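Long-range contact in GST N-terminal domain-containing protein (Pseudomonas syringae pv. tomato, PDB 3IC8), which is of unknown function but probably belongs to the glutathione S-transferase-like proteins: residues Ala238-Leu243 with Val295-Phe300. Residues are numbered along the deposited sequence; the frame is centred on the assembly and turned at random.
Sequences ATPAPL and VVHVHF
Pro240 passes beside His297 with their CA atoms 6.1 Å apart, the irregular chain from Pro240 to Leu243 lying at 42° to the run from Val295 to His297. Pro240 CB sits over one face of the imidazole, near its centre, in a CH-pi contact, 3.6 Å from the centroid of the His297 ring and 14° off its normal; the two side chains cross at about a right angle. Pro240 CG leans toward the ND1 side, 4.0 Å from His297 ND1, and reaches Val295 CG1 at 4.5 Å. The histidine CG stands beside its own backbone N (chi1 -85°), which brings the ring under Pro240 CB, and a weak hydrogen bond from His297 ND1 to Val296 O, 3.5 Å long, may bias the ring's rotation. Strand 296-300 joins the C-terminal antiparallel strands to the sheet of the thioredoxin-like domain, pairing with strand 61-63 on one side and 284-290 on the other; the loop after helix 228-237 crosses it here, at the surface. Leu243 meets the ring obliquely at its far end, Leu243 CD2 lying 3.8 Å from His297 NE2. Asp61 ties the loop to this seam, its OD2 accepting the N-H of Ala241 while OD1 is hydrogen-bonded to His299 NE2. Ala60 also touches Pro240.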
ATOM      1  N   ALA A 238      33.591  -8.822  25.917  1.00 30.12           N
ATOM      2  CA  ALA A 238      32.427  -9.205  26.668  1.00 30.10           C
ATOM      3  C   ALA A 238      32.652 -10.447  27.493  1.00 30.04           C
ATOM      4  O   ALA A 238      33.601 -11.155  27.285  1.00 30.49           O
ATOM      5  CB  ALA A 238      31.281  -9.399  25.756  1.00 29.97           C
ATOM      6  N   THR A 239      31.756 -10.707  28.424  1.00 29.59           N
ATOM      7  CA  THR A 239      31.751 -11.967  29.130  1.00 29.20           C
ATOM      8  C   THR A 239      30.376 -12.608  29.056  1.00 29.41           C
ATOM      9  O   THR A 239      29.371 -11.949  29.072  1.00 29.54           O
ATOM     10  CB  THR A 239      32.281 -11.874  30.594  1.00 29.19           C
ATOM     11  OG1 THR A 239      31.219 -11.567  31.479  1.00 28.66           O
ATOM     12  CG2 THR A 239      33.313 -10.826  30.721  1.00 28.03           C
ATOM     13  N   PRO A 240      30.359 -13.919  28.971  1.00 29.42           N
ATOM     14  CA  PRO A 240      29.138 -14.651  28.716  1.00 29.20           C
ATOM     15  C   PRO A 240      28.131 -14.482  29.805  1.00 28.95           C
ATOM     16  O   PRO A 240      28.468 -14.396  30.952  1.00 29.10           O
ATOM     17  CB  PRO A 240      29.611 -16.082  28.694  1.00 29.25           C
ATOM     18  CG  PRO A 240      30.965 -16.019  28.350  1.00 29.37           C
ATOM     19  CD  PRO A 240      31.517 -14.804  28.928  1.00 29.30           C
ATOM     20  N   ALA A 241      26.877 -14.463  29.415  1.00 28.56           N
ATOM     21  CA  ALA A 241      25.788 -14.212  30.310  1.00 28.53           C
ATOM     22  C   ALA A 241      25.643 -15.323  31.306  1.00 28.50           C
ATOM     23  O   ALA A 241      26.081 -16.422  31.100  1.00 27.96           O
ATOM     24  CB  ALA A 241      24.544 -14.063  29.550  1.00 28.12           C
ATOM     25  N   PRO A 242      25.039 -14.999  32.423  1.00 28.95           N
ATOM     26  CA  PRO A 242      24.839 -15.983  33.465  1.00 29.12           C
ATOM     27  C   PRO A 242      23.925 -17.041  32.925  1.00 29.20           C
ATOM     28  O   PRO A 242      23.046 -16.717  32.168  1.00 29.83           O
ATOM     29  CB  PRO A 242      24.142 -15.183  34.554  1.00 28.94           C
ATOM     30  CG  PRO A 242      23.570 -14.048  33.890  1.00 29.15           C
ATOM     31  CD  PRO A 242      24.490 -13.698  32.806  1.00 28.96           C
ATOM     32  N   LEU A 243      24.152 -18.280  33.312  1.00 28.88           N
ATOM     33  CA  LEU A 243      23.374 -19.400  32.866  1.00 28.60           C
ATOM     34  C   LEU A 243      21.989 -19.389  33.444  1.00 28.55           C
ATOM     35  O   LEU A 243      21.753 -18.843  34.473  1.00 28.87           O
ATOM     36  CB  LEU A 243      24.042 -20.684  33.293  1.00 28.52           C
ATOM     37  CG  LEU A 243      25.504 -20.870  33.000  1.00 28.42           C
ATOM     38  CD1 LEU A 243      25.923 -22.179  33.447  1.00 26.85           C
ATOM     39  CD2 LEU A 243      25.731 -20.758  31.564  1.00 28.82           C
ATOM     40  N   VAL A 295      36.886 -16.526  25.653  1.00 23.43           N
ATOM     41  CA  VAL A 295      35.932 -17.457  26.179  1.00 22.91           C
ATOM     42  C   VAL A 295      34.560 -17.124  25.670  1.00 23.00           C
ATOM     43  O   VAL A 295      34.143 -15.990  25.703  1.00 22.98           O
ATOM     44  CB  VAL A 295      35.901 -17.420  27.670  1.00 22.99           C
ATOM     45  CG1 VAL A 295      34.829 -18.299  28.164  1.00 22.31           C
ATOM     46  CG2 VAL A 295      37.200 -17.840  28.215  1.00 22.42           C
ATOM     47  N   VAL A 296      33.866 -18.143  25.206  1.00 22.31           N
ATOM     48  CA  VAL A 296      32.601 -17.976  24.558  1.00 21.60           C
ATOM     49  C   VAL A 296      31.612 -19.064  24.945  1.00 21.68           C
ATOM     50  O   VAL A 296      31.982 -20.184  25.186  1.00 21.41           O
ATOM     51  CB  VAL A 296      32.835 -17.988  23.082  1.00 21.83           C
ATOM     52  CG1 VAL A 296      31.964 -18.940  22.426  1.00 21.84           C
ATOM     53  CG2 VAL A 296      32.706 -16.645  22.527  1.00 20.99           C
ATOM     54  N   HIS A 297      30.344 -18.713  24.996  1.00 21.15           N
ATOM     55  CA  HIS A 297      29.296 -19.670  25.253  1.00 20.86           C
ATOM     56  C   HIS A 297      28.498 -19.834  23.981  1.00 20.63           C
ATOM     57  O   HIS A 297      28.080 -18.864  23.410  1.00 20.39           O
ATOM     58  CB  HIS A 297      28.353 -19.155  26.317  1.00 20.55           C
ATOM     59  CG  HIS A 297      28.787 -19.428  27.714  1.00 20.58           C
ATOM     60  ND1 HIS A 297      30.037 -19.880  28.036  1.00 21.38           N
ATOM     61  CD2 HIS A 297      28.125 -19.300  28.878  1.00 18.52           C
ATOM     62  CE1 HIS A 297      30.127 -20.025  29.339  1.00 20.53           C
ATOM     63  NE2 HIS A 297      28.977 -19.684  29.870  1.00 19.24           N
ATOM     64  N   VAL A 298      28.284 -21.070  23.559  1.00 20.01           N
ATOM     65  CA  VAL A 298      27.533 -21.376  22.363  1.00 18.76           C
ATOM     66  C   VAL A 298      26.267 -22.152  22.678  1.00 18.66           C
ATOM     67  O   VAL A 298      26.296 -23.127  23.366  1.00 18.42           O
ATOM     68  CB  VAL A 298      28.389 -22.142  21.395  1.00 18.98           C
ATOM     69  CG1 VAL A 298      27.712 -22.306  20.089  1.00 17.83           C
ATOM     70  CG2 VAL A 298      29.645 -21.449  21.199  1.00 17.83           C
ATOM     71  N   HIS A 299      25.147 -21.684  22.168  1.00 18.33           N
ATOM     72  CA  HIS A 299      23.867 -22.247  22.523  1.00 18.59           C
ATOM     73  C   HIS A 299      23.195 -22.996  21.397  1.00 18.29           C
ATOM     74  O   HIS A 299      23.114 -22.520  20.304  1.00 18.30           O
ATOM     75  CB  HIS A 299      22.931 -21.172  23.022  1.00 18.22           C
ATOM     76  CG  HIS A 299      23.558 -20.193  23.941  1.00 18.86           C
ATOM     77  ND1 HIS A 299      23.035 -19.902  25.171  1.00 19.54           N
ATOM     78  CD2 HIS A 299      24.621 -19.386  23.787  1.00 19.67           C
ATOM     79  CE1 HIS A 299      23.767 -18.984  25.749  1.00 18.75           C
ATOM     80  NE2 HIS A 299      24.737 -18.654  24.930  1.00 20.09           N
ATOM     81  N   PHE A 300      22.724 -24.189  21.711  1.00 18.09           N
ATOM     82  CA  PHE A 300      22.080 -25.068  20.770  1.00 17.67           C
ATOM     83  C   PHE A 300      20.791 -25.547  21.335  1.00 16.65           C
ATOM     84  O   PHE A 300      20.679 -25.742  22.493  1.00 16.96           O
ATOM     85  CB  PHE A 300      22.905 -26.301  20.533  1.00 18.16           C
ATOM     86  CG  PHE A 300      24.205 -26.054  19.921  1.00 19.99           C
ATOM     87  CD1 PHE A 300      24.320 -25.881  18.592  1.00 21.32           C
ATOM     88  CD2 PHE A 300      25.329 -26.040  20.680  1.00 21.13           C
ATOM     89  CE1 PHE A 300      25.515 -25.674  18.048  1.00 22.25           C
ATOM     90  CE2 PHE A 300      26.515 -25.833  20.125  1.00 21.09           C
ATOM     91  CZ  PHE A 300      26.610 -25.664  18.814  1.00 21.75           C
TER